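Penicillin-binding protein 2 (Pbp2) (Helicobacter pylori, PDB 5LP5) is a cell-wall synthesis protein that forms a complex with MreC and, as in its family, probably binds penicillin and cross-links peptidoglycan through its transpeptidase domain. Local coordinates at residues D58-F63 / D236-K241; E101-N106 / I119-F124; L298-A303 / V398-E403; N358-I363 / L481-V486. One frame throughout, in Å; residues are numbered along the deposited sequence.

Contact 1. Residues D58-F63 / D236-K241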
# COMPACT_ATOMS: atom_id res chain seq x y z
N ASP A 58 -12.47 8.50 -2.49
CA ASP A 58 -13.54 9.52 -2.42
C ASP A 58 -13.90 10.23 -3.75
O ASP A 58 -13.13 10.27 -4.72
CB ASP A 58 -13.02 10.54 -1.37
CG ASP A 58 -13.84 11.78 -1.27
OD1 ASP A 58 -14.63 11.89 -0.32
OD2 ASP A 58 -13.63 12.67 -2.10
N ARG A 59 -15.08 10.80 -3.77
CA ARG A 59 -15.57 11.60 -4.90
C ARG A 59 -14.56 12.60 -5.44
O ARG A 59 -14.49 12.82 -6.63
CB ARG A 59 -16.80 12.36 -4.42
CG ARG A 59 -17.48 13.20 -5.44
CD ARG A 59 -18.83 13.65 -4.91
NE ARG A 59 -19.70 13.88 -6.04
CZ ARG A 59 -20.31 12.92 -6.73
NH1 ARG A 59 -20.19 11.65 -6.40
NH2 ARG A 59 -21.05 13.26 -7.77
N ASN A 60 -13.83 13.22 -4.51
CA ASN A 60 -12.91 14.30 -4.80
C ASN A 60 -11.46 13.86 -4.64
O ASN A 60 -10.58 14.69 -4.38
CB ASN A 60 -13.17 15.47 -3.85
CG ASN A 60 -14.53 16.08 -4.04
OD1 ASN A 60 -14.98 16.29 -5.17
ND2 ASN A 60 -15.18 16.41 -2.94
N ASP A 61 -11.22 12.56 -4.79
CA ASP A 61 -9.85 12.04 -4.81
C ASP A 61 -9.15 12.08 -3.43
O ASP A 61 -7.93 12.04 -3.36
CB ASP A 61 -9.00 12.77 -5.88
CG ASP A 61 -9.58 12.65 -7.28
OD1 ASP A 61 -10.04 11.53 -7.62
OD2 ASP A 61 -9.57 13.65 -8.05
N GLU A 62 -9.90 12.14 -2.34
CA GLU A 62 -9.32 11.87 -1.02
C GLU A 62 -9.09 10.35 -0.88
O GLU A 62 -9.81 9.54 -1.47
CB GLU A 62 -10.24 12.38 0.10
CG GLU A 62 -10.51 13.87 0.10
CD GLU A 62 -9.40 14.69 0.73
OE1 GLU A 62 -8.80 14.25 1.72
OE2 GLU A 62 -9.15 15.81 0.24
N PHE A 63 -8.08 9.96 -0.10
CA PHE A 63 -7.82 8.55 0.19
C PHE A 63 -8.75 7.98 1.26
O PHE A 63 -8.81 8.49 2.39
CB PHE A 63 -6.38 8.37 0.67
CG PHE A 63 -5.37 8.55 -0.40
CD1 PHE A 63 -4.72 9.74 -0.55
CD2 PHE A 63 -5.09 7.52 -1.27
CE1 PHE A 63 -3.79 9.91 -1.55
CE2 PHE A 63 -4.16 7.68 -2.28
CZ PHE A 63 -3.51 8.88 -2.42
N ASP A 236 -18.66 11.64 -0.35
CA ASP A 236 -17.90 12.83 -0.04
C ASP A 236 -17.45 12.75 1.40
O ASP A 236 -18.26 12.69 2.30
CB ASP A 236 -18.75 14.08 -0.24
CG ASP A 236 -17.95 15.40 -0.03
OD1 ASP A 236 -16.95 15.39 0.73
OD2 ASP A 236 -18.36 16.44 -0.60
N LYS A 237 -16.15 12.76 1.60
CA LYS A 237 -15.54 12.58 2.92
C LYS A 237 -16.03 13.60 3.96
O LYS A 237 -16.13 13.28 5.15
CB LYS A 237 -14.01 12.65 2.78
CG LYS A 237 -13.25 12.59 4.07
CD LYS A 237 -11.77 12.86 3.82
CE LYS A 237 -11.05 13.00 5.15
NZ LYS A 237 -9.57 12.93 5.06
N ARG A 238 -16.33 14.81 3.53
CA ARG A 238 -16.81 15.84 4.45
C ARG A 238 -18.22 15.49 4.91
O ARG A 238 -18.52 15.50 6.11
CB ARG A 238 -16.79 17.20 3.79
CG ARG A 238 -15.39 17.71 3.49
CD ARG A 238 -15.38 18.81 2.43
NE ARG A 238 -15.87 18.30 1.15
CZ ARG A 238 -16.14 19.06 0.09
NH1 ARG A 238 -15.96 20.37 0.13
NH2 ARG A 238 -16.60 18.50 -1.02
N LEU A 239 -19.08 15.16 3.95
CA LEU A 239 -20.46 14.80 4.25
C LEU A 239 -20.57 13.59 5.18
O LEU A 239 -21.46 13.55 6.01
CB LEU A 239 -21.22 14.52 2.96
CG LEU A 239 -21.48 15.71 2.04
CD1 LEU A 239 -22.24 15.24 0.81
CD2 LEU A 239 -22.25 16.81 2.74
N GLN A 240 -19.67 12.61 5.03
CA GLN A 240 -19.66 11.44 5.93
C GLN A 240 -19.19 11.80 7.33
O GLN A 240 -19.68 11.25 8.31
CB GLN A 240 -18.79 10.31 5.40
CG GLN A 240 -19.53 9.29 4.51
CD GLN A 240 -20.08 8.07 5.23
OE1 GLN A 240 -20.98 7.44 4.72
NE2 GLN A 240 -19.52 7.70 6.38
N LYS A 241 -18.24 12.71 7.43
CA LYS A 241 -17.81 13.13 8.76
C LYS A 241 -18.95 13.84 9.47
O LYS A 241 -19.09 13.69 10.69
CB LYS A 241 -16.55 13.99 8.70
CG LYS A 241 -15.30 13.17 8.50
CD LYS A 241 -14.04 13.96 8.70
CE LYS A 241 -12.84 13.08 8.40
NZ LYS A 241 -11.56 13.82 8.53
O HOH W 1 -14.45 14.57 -0.03
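Asp58 OD1 takes the backbone N-H of Lys237 at 2.6 Å, the nitrogen lying nearly along the C-O axis of the acceptor although the bond is bent at 138°. Water 1 donates to the same Asp58 OD1 and, at 2.7 Å, to Asp236 OD1, so it lies between two acidic groups whose OD1 atoms are 4.3 Å apart and would moderate their repulsion. Asp236 OD1 also accepts Arg238 N at 2.9 Å, the N-cap bond of helix 237-246, and Arg238 NE in the guanidinium plane; its OD2 meets Arg238 NH2 in a salt bridge and is bound by Tyr587 OH. With CG anti to its backbone N (chi1 171°), Asp58 turns its second oxygen back onto its own loop, where OD2 accepts Asn60 N. This Asx turn lies within the type I beta turn Asp58-Asp61, which joins strands 56-57 and 63-76, so one carboxylate ties a loop of the dimerisation domain to the first turn of a helix and also shapes that loop. Farther out, the extended chain of Lys237 crosses Glu62 at about a right angle, with CD 4.1 Å from Glu62 CB and NZ in a long salt bridge of 3.7 Å to Glu62 OE1. The Asn60 amide meets the Arg238 guanidinium obliquely, the planes 73° apart; Asn60 ND2 and Arg238 NH2, both donors, are 3.2 Å apart without a hydrogen bond.

Contact 2. Residues E101-N106 / I119-F124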
# COMPACT_ATOMS: atom_id res chain seq x y z
N GLU A 101 11.19 -17.96 21.50
CA GLU A 101 10.31 -19.05 21.12
C GLU A 101 9.10 -18.62 20.29
O GLU A 101 8.70 -19.37 19.40
CB GLU A 101 9.87 -19.85 22.35
CG GLU A 101 9.13 -19.05 23.41
CD GLU A 101 9.04 -19.81 24.72
OE1 GLU A 101 9.06 -21.06 24.68
OE2 GLU A 101 8.95 -19.16 25.79
N THR A 102 8.53 -17.43 20.53
CA THR A 102 7.43 -16.96 19.66
C THR A 102 7.90 -16.90 18.19
O THR A 102 7.10 -16.91 17.25
CB THR A 102 6.81 -15.59 20.07
OG1 THR A 102 7.81 -14.57 20.13
CG2 THR A 102 6.06 -15.68 21.40
N LEU A 103 9.22 -16.86 18.01
CA LEU A 103 9.85 -16.86 16.69
C LEU A 103 10.07 -18.26 16.12
O LEU A 103 10.05 -18.42 14.90
CB LEU A 103 11.14 -16.03 16.72
CG LEU A 103 10.93 -14.53 17.01
CD1 LEU A 103 12.24 -13.82 17.33
CD2 LEU A 103 10.19 -13.82 15.87
N LEU A 104 10.28 -19.29 16.95
CA LEU A 104 10.16 -20.68 16.48
C LEU A 104 8.81 -20.84 15.79
O LEU A 104 8.70 -21.30 14.64
CB LEU A 104 10.27 -21.71 17.63
CG LEU A 104 9.40 -23.01 17.60
CD1 LEU A 104 9.87 -24.01 16.55
CD2 LEU A 104 9.31 -23.67 18.97
N ASN A 105 7.78 -20.48 16.55
CA ASN A 105 6.40 -20.80 16.19
C ASN A 105 6.08 -20.19 14.83
O ASN A 105 5.46 -20.83 13.97
CB ASN A 105 5.43 -20.30 17.27
CG ASN A 105 4.23 -21.22 17.47
OD1 ASN A 105 4.23 -22.39 17.08
ND2 ASN A 105 3.22 -20.71 18.15
N ASN A 106 6.53 -18.94 14.64
CA ASN A 106 6.37 -18.24 13.38
C ASN A 106 7.05 -18.97 12.23
O ASN A 106 6.54 -18.93 11.12
CB ASN A 106 6.91 -16.81 13.47
CG ASN A 106 5.89 -15.85 14.06
OD1 ASN A 106 4.82 -15.64 13.50
ND2 ASN A 106 6.23 -15.23 15.19
N ILE A 119 10.77 -17.99 3.90
CA ILE A 119 9.78 -18.01 5.00
C ILE A 119 9.84 -16.75 5.88
O ILE A 119 10.90 -16.40 6.41
CB ILE A 119 10.00 -19.24 5.90
CG1 ILE A 119 9.75 -20.52 5.09
CG2 ILE A 119 9.09 -19.18 7.13
CD1 ILE A 119 9.91 -21.83 5.85
N LYS A 120 8.69 -16.11 6.10
CA LYS A 120 8.63 -14.84 6.84
C LYS A 120 8.70 -15.01 8.36
O LYS A 120 7.74 -15.41 8.98
CB LYS A 120 7.34 -14.07 6.48
CG LYS A 120 7.21 -12.71 7.17
CD LYS A 120 6.06 -11.88 6.61
CE LYS A 120 4.73 -12.43 7.09
NZ LYS A 120 3.59 -11.84 6.33
N VAL A 121 9.82 -14.66 8.98
CA VAL A 121 9.96 -14.80 10.44
C VAL A 121 9.33 -13.65 11.25
O VAL A 121 8.53 -13.89 12.16
CB VAL A 121 11.42 -14.94 10.87
CG1 VAL A 121 11.51 -15.13 12.38
CG2 VAL A 121 12.08 -16.12 10.16
N VAL A 122 9.74 -12.42 10.97
CA VAL A 122 9.05 -11.24 11.50
C VAL A 122 8.38 -10.53 10.36
O VAL A 122 8.98 -10.34 9.31
CB VAL A 122 10.00 -10.24 12.18
CG1 VAL A 122 9.20 -9.12 12.82
CG2 VAL A 122 10.84 -10.93 13.23
N GLY A 123 7.14 -10.13 10.56
CA GLY A 123 6.37 -9.44 9.54
C GLY A 123 5.87 -8.12 10.10
O GLY A 123 6.02 -7.84 11.29
N PHE A 124 5.30 -7.30 9.22
CA PHE A 124 4.79 -5.99 9.60
C PHE A 124 5.79 -5.24 10.44
O PHE A 124 5.61 -5.13 11.64
CB PHE A 124 3.52 -6.14 10.42
CG PHE A 124 2.29 -6.35 9.60
CD1 PHE A 124 2.36 -6.92 8.33
CD2 PHE A 124 1.06 -6.01 10.13
CE1 PHE A 124 1.20 -7.12 7.59
CE2 PHE A 124 -0.09 -6.21 9.41
CZ PHE A 124 -0.02 -6.77 8.13
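The apolar part of this contact centres on one methyl group. CD2 of Leu103 meets two valines of the strand at once, at 4.0 Å from Val121 CG1 and equally 4.0 Å from Val122 CG2. Leu103 has CG anti to its carbonyl carbon (chi1 -64°), and although its CB does not aim at the strand, the branched end swings round to reach it. It crosses Val121 at about a right angle and Val122 obliquely. The two valines share the same rotamer but offer different branches: Val121 presents CG1, the methyl anti to its backbone N, whereas Val122 presents CG2, the one anti to its carbonyl carbon. Beyond Leu103, Ile88 and Gln92 of helix 81-94 pack against the same side chain, and Ile91 touches Val122.

Side chain against backbone is the second kind of meeting. Asn106 directs CB toward the strand and sets it 3.6 Å from Val121 O, where the CA atoms of the two residues approach to 5.8 Å.

No hydrogen bond crosses between the segments. On the helix, ND2 of Asn106 folds back to Thr102 O, one turn earlier, in a weak bond of 2.8 Å, while OD1 accepts from Lys109 NZ; both ends of the amide thus have partners close by in sequence.

The chain turns a corner at Val121 and Val122, both of which pair with Val73 of strand 63-76. This is a classic beta bulge, and the short helix 102-107 of the dimerisation domain packs against it.

Contact 3. Residues L298-A303 / V398-E403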
# COMPACT_ATOMS: atom_id res chain seq x y z
N LEU A 298 -20.71 -4.84 13.93
CA LEU A 298 -20.46 -5.51 12.67
C LEU A 298 -21.67 -5.46 11.76
O LEU A 298 -21.58 -5.86 10.61
CB LEU A 298 -20.09 -6.96 12.90
CG LEU A 298 -18.77 -7.15 13.62
CD1 LEU A 298 -18.61 -8.64 13.88
CD2 LEU A 298 -17.57 -6.59 12.85
N LEU A 299 -22.79 -4.95 12.27
CA LEU A 299 -24.01 -4.89 11.49
C LEU A 299 -24.01 -3.70 10.55
O LEU A 299 -23.83 -2.54 10.98
CB LEU A 299 -25.23 -4.84 12.41
CG LEU A 299 -26.60 -4.91 11.71
CD1 LEU A 299 -26.83 -6.26 11.06
CD2 LEU A 299 -27.74 -4.57 12.65
N ASN A 300 -24.19 -4.01 9.27
CA ASN A 300 -24.49 -3.03 8.26
C ASN A 300 -25.99 -2.75 8.33
O ASN A 300 -26.82 -3.58 7.97
CB ASN A 300 -24.09 -3.56 6.87
CG ASN A 300 -24.32 -2.55 5.76
OD1 ASN A 300 -25.33 -1.85 5.74
ND2 ASN A 300 -23.38 -2.48 4.83
N ARG A 301 -26.34 -1.56 8.79
CA ARG A 301 -27.72 -1.22 9.02
C ARG A 301 -28.45 -0.58 7.84
O ARG A 301 -29.67 -0.49 7.87
CB ARG A 301 -27.79 -0.30 10.22
CG ARG A 301 -27.45 -1.00 11.53
CD ARG A 301 -27.58 -0.04 12.70
NE ARG A 301 -27.52 -0.73 13.98
CZ ARG A 301 -26.40 -1.21 14.52
NH1 ARG A 301 -25.21 -1.12 13.90
NH2 ARG A 301 -26.47 -1.82 15.70
N PHE A 302 -27.74 -0.12 6.80
CA PHE A 302 -28.42 0.44 5.63
C PHE A 302 -28.78 -0.61 4.55
O PHE A 302 -29.69 -0.40 3.75
CB PHE A 302 -27.67 1.66 5.02
CG PHE A 302 -26.26 1.37 4.55
CD1 PHE A 302 -26.02 0.74 3.34
CD2 PHE A 302 -25.17 1.77 5.32
CE1 PHE A 302 -24.72 0.47 2.92
CE2 PHE A 302 -23.87 1.50 4.89
CZ PHE A 302 -23.65 0.85 3.69
N ALA A 303 -28.07 -1.75 4.57
CA ALA A 303 -28.24 -2.83 3.58
C ALA A 303 -28.52 -4.23 4.16
O ALA A 303 -29.05 -5.09 3.46
CB ALA A 303 -27.02 -2.91 2.69
N VAL A 398 -27.71 -2.36 -4.86
CA VAL A 398 -26.56 -1.60 -4.43
C VAL A 398 -25.33 -2.46 -4.69
O VAL A 398 -25.42 -3.68 -4.67
CB VAL A 398 -26.70 -1.18 -2.95
CG1 VAL A 398 -26.52 -2.36 -2.02
CG2 VAL A 398 -25.72 -0.08 -2.59
N ASP A 399 -24.20 -1.81 -4.99
CA ASP A 399 -22.96 -2.53 -5.28
C ASP A 399 -22.17 -2.90 -4.00
O ASP A 399 -21.02 -2.49 -3.79
CB ASP A 399 -22.11 -1.77 -6.32
CG ASP A 399 -21.71 -0.37 -5.88
OD1 ASP A 399 -22.36 0.23 -5.00
OD2 ASP A 399 -20.72 0.14 -6.42
N LEU A 400 -22.83 -3.68 -3.15
CA LEU A 400 -22.21 -4.35 -2.01
C LEU A 400 -22.65 -5.80 -2.06
O LEU A 400 -23.56 -6.14 -2.81
CB LEU A 400 -22.68 -3.73 -0.69
CG LEU A 400 -22.19 -2.33 -0.35
CD1 LEU A 400 -22.76 -1.91 1.01
CD2 LEU A 400 -20.68 -2.32 -0.34
N PRO A 401 -22.00 -6.66 -1.26
CA PRO A 401 -22.50 -8.03 -1.16
C PRO A 401 -23.75 -8.17 -0.26
O PRO A 401 -23.93 -7.42 0.71
CB PRO A 401 -21.32 -8.79 -0.56
CG PRO A 401 -20.17 -7.83 -0.48
CD PRO A 401 -20.77 -6.47 -0.48
N ASN A 402 -24.59 -9.13 -0.62
CA ASN A 402 -25.73 -9.56 0.19
C ASN A 402 -26.67 -8.44 0.60
O ASN A 402 -26.88 -8.27 1.78
CB ASN A 402 -25.25 -10.26 1.47
CG ASN A 402 -24.79 -11.68 1.23
OD1 ASN A 402 -23.65 -11.92 0.79
ND2 ASN A 402 -25.65 -12.63 1.56
N GLU A 403 -27.24 -7.70 -0.34
CA GLU A 403 -28.31 -6.77 0.03
C GLU A 403 -29.59 -7.53 0.39
O GLU A 403 -29.99 -8.46 -0.30
CB GLU A 403 -28.61 -5.80 -1.10
CG GLU A 403 -29.49 -4.66 -0.66
CD GLU A 403 -30.00 -3.84 -1.82
OE1 GLU A 403 -29.45 -3.98 -2.93
OE2 GLU A 403 -30.95 -3.07 -1.61
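Phe302 holds CG in the crowded position between its backbone N and carbonyl carbon (chi1 59°), while Asn300 has CG anti to its backbone N (chi1 -177°); together these torsions bring the amide oxygen over the ring. OD1 of Asn300 lies 3.4 Å above the plane of the Phe302 ring, over its centre, and accepts the N-H of Ala303 at 3.0 Å from above the carbonyl plane, with a weaker bond from Phe302 N. This Asx motif shapes a loop of the transpeptidase domain on the chain leading to helix 314-324.

The loop 398-403 answers with Leu400, whose CG is anti to its carbonyl carbon. One methyl, CD1, does the touching: it approaches the edge of the Phe302 ring near its plane, 3.6 Å from CE1, and also lies 3.9 Å from Asn300 ND2. The leucine and the phenylalanine cross at about a right angle. Leu400 also touches Ile191 of helix 190-194, and Leu442 of helix 441-453 packs on Phe302, Ala303, Val398 and Glu403, lying against both loops where they meet. The CA atoms of Ala303 and Glu403 come to 5.3 Å, with Ala303 O 3.9 Å from Glu403 CA.

No hydrogen bond links the two segments; Ala303 instead pairs through its backbone with Phe404, the next residue along. Glu403 closes its own loop from within. Its extended side chain binds Thr396 through OE2 and Gly397 through OE1, and this OE1 takes the N-H of Val398 at 3.1 Å in a nearly straight bond of 165°.

Contact 4. Residues N358-I363 / L481-V486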
# COMPACT_ATOMS: atom_id res chain seq x y z
N ASN A 358 -58.25 14.80 4.04
CA ASN A 358 -58.08 14.24 2.70
C ASN A 358 -56.72 13.54 2.62
O ASN A 358 -56.07 13.33 3.65
CB ASN A 358 -58.18 15.37 1.66
CG ASN A 358 -57.23 16.52 1.96
OD1 ASN A 358 -56.10 16.31 2.40
ND2 ASN A 358 -57.69 17.75 1.73
N LEU A 359 -56.29 13.19 1.41
CA LEU A 359 -54.95 12.60 1.22
C LEU A 359 -53.81 13.55 1.66
O LEU A 359 -52.96 13.18 2.47
CB LEU A 359 -54.74 12.16 -0.25
CG LEU A 359 -53.80 10.97 -0.50
CD1 LEU A 359 -53.84 10.52 -1.96
CD2 LEU A 359 -52.36 11.24 -0.12
N TYR A 360 -53.82 14.77 1.12
CA TYR A 360 -52.81 15.80 1.48
C TYR A 360 -52.64 15.89 3.00
O TYR A 360 -51.52 15.92 3.52
CB TYR A 360 -53.17 17.20 0.94
CG TYR A 360 -53.24 17.37 -0.59
CD1 TYR A 360 -52.15 17.83 -1.32
CD2 TYR A 360 -54.42 17.11 -1.28
CE1 TYR A 360 -52.23 17.98 -2.69
CE2 TYR A 360 -54.50 17.26 -2.65
CZ TYR A 360 -53.40 17.70 -3.35
OH TYR A 360 -53.49 17.84 -4.71
N LYS A 361 -53.76 15.94 3.72
CA LYS A 361 -53.75 16.16 5.16
C LYS A 361 -53.34 14.90 5.94
O LYS A 361 -52.70 14.99 7.00
CB LYS A 361 -55.11 16.66 5.64
CG LYS A 361 -55.09 17.17 7.09
CD LYS A 361 -56.46 17.58 7.59
CE LYS A 361 -56.53 17.38 9.10
NZ LYS A 361 -57.89 17.53 9.67
N ALA A 362 -53.72 13.74 5.41
CA ALA A 362 -53.37 12.45 6.02
C ALA A 362 -51.86 12.19 5.98
O ALA A 362 -51.28 11.63 6.92
CB ALA A 362 -54.14 11.32 5.35
N ILE A 363 -51.25 12.60 4.87
CA ILE A 363 -49.81 12.58 4.73
C ILE A 363 -49.20 13.58 5.71
O ILE A 363 -48.33 13.23 6.53
CB ILE A 363 -49.37 12.96 3.30
CG1 ILE A 363 -49.81 11.90 2.28
CG2 ILE A 363 -47.85 13.15 3.27
CD1 ILE A 363 -49.41 12.20 0.85
N LEU A 481 -48.08 11.68 -8.44
CA LEU A 481 -46.89 11.94 -7.63
C LEU A 481 -46.86 13.36 -7.06
O LEU A 481 -46.47 13.55 -5.90
CB LEU A 481 -45.60 11.68 -8.43
CG LEU A 481 -45.30 10.22 -8.76
CD1 LEU A 481 -44.03 10.10 -9.59
CD2 LEU A 481 -45.17 9.39 -7.50
N GLN A 482 -47.25 14.35 -7.85
CA GLN A 482 -47.14 15.72 -7.37
C GLN A 482 -47.96 15.90 -6.10
O GLN A 482 -47.49 16.48 -5.11
CB GLN A 482 -47.55 16.75 -8.40
CG GLN A 482 -47.06 18.12 -7.95
CD GLN A 482 -47.25 19.20 -8.96
OE1 GLN A 482 -47.93 19.04 -9.98
NE2 GLN A 482 -46.64 20.35 -8.69
N ALA A 483 -49.18 15.38 -6.14
CA ALA A 483 -50.04 15.38 -4.98
C ALA A 483 -49.27 14.90 -3.77
O ALA A 483 -49.26 15.55 -2.72
CB ALA A 483 -51.23 14.48 -5.22
N LEU A 484 -48.61 13.76 -3.94
CA LEU A 484 -47.83 13.14 -2.86
C LEU A 484 -46.70 14.06 -2.39
O LEU A 484 -46.45 14.18 -1.19
CB LEU A 484 -47.27 11.80 -3.31
CG LEU A 484 -48.30 10.76 -3.76
CD1 LEU A 484 -47.64 9.52 -4.34
CD2 LEU A 484 -49.23 10.39 -2.62
N ARG A 485 -46.02 14.70 -3.35
CA ARG A 485 -44.93 15.61 -3.02
C ARG A 485 -45.42 16.79 -2.20
O ARG A 485 -44.76 17.21 -1.23
CB ARG A 485 -44.23 16.09 -4.28
CG ARG A 485 -43.42 15.00 -4.96
CD ARG A 485 -42.53 15.56 -6.04
NE ARG A 485 -43.30 15.90 -7.23
CZ ARG A 485 -43.40 15.14 -8.31
NH1 ARG A 485 -42.80 13.96 -8.41
NH2 ARG A 485 -44.13 15.57 -9.33
N VAL A 486 -46.58 17.32 -2.60
CA VAL A 486 -47.19 18.45 -1.91
C VAL A 486 -47.47 18.07 -0.46
O VAL A 486 -47.26 18.87 0.46
CB VAL A 486 -48.50 18.94 -2.60
CG1 VAL A 486 -49.18 20.04 -1.78
CG2 VAL A 486 -48.20 19.45 -4.02
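The ring of Tyr360 is the largest bump on this helix-helix face, and it lies along the groove beside Ala483. With CG anti to its carbonyl carbon (chi1 -63°), the side chain leans over the second helix so that CE1 rests 3.8 Å from Ala483 O and OH comes within 4.1 Å of Ala483 CB. The small alanine lets the backbones approach, the CA atoms of Tyr360 and Ala483 being 7.0 Å apart. Val486, one turn further on, meets the ring at its edge: CB lies in the ring plane and CG1 is 3.7 Å from Tyr360 CD1.

On the neighbouring ridge the roles reverse. Leu484 starts away from the first helix, but its CD2 curls back into the notch between Leu359 and Ile363, at 4.1 Å from Leu359 CD2 and 3.9 Å from Ile363 CD1. Met315 of helix 314-324, whose start probably carries the family's SxxK catalytic motif, touches both Ile363 and Leu484. The axes of segments 359-363 and 481-486 approach to 9.2 Å and cross at -43°.

Asn358 caps its own helix, OD1 taking the N-H of Lys361.

Across the interface there is no hydrogen bond or charge pair: methyl groups, one aromatic edge, a small alanine and a backbone oxygen beside the ring carry it, so the fit appears to depend on shape rather than on directed polar bonds.

In the fold
Contacts 2, 3 and 4 are buried and rely mainly on apolar packing, without hydrogen bonds between their segments, whereas contact 1 is partly exposed and is joined by a hydrogen bond, a long salt bridge and a water. Contact 2 belongs to the dimerisation domain and contact 4 to the helical part of the transpeptidase domain; their centres lie about 67 Å apart on opposite sides of the chain's centre. The centre of contact 3, loop against loop, lies about 5 Å from the chain's centre. Helix 441-453 packs against contacts 3 and 4, and strand 264-270 against contacts 1 and 3. Helix meets loop in contact 1, bulged strand in contact 2 and helix in contact 4.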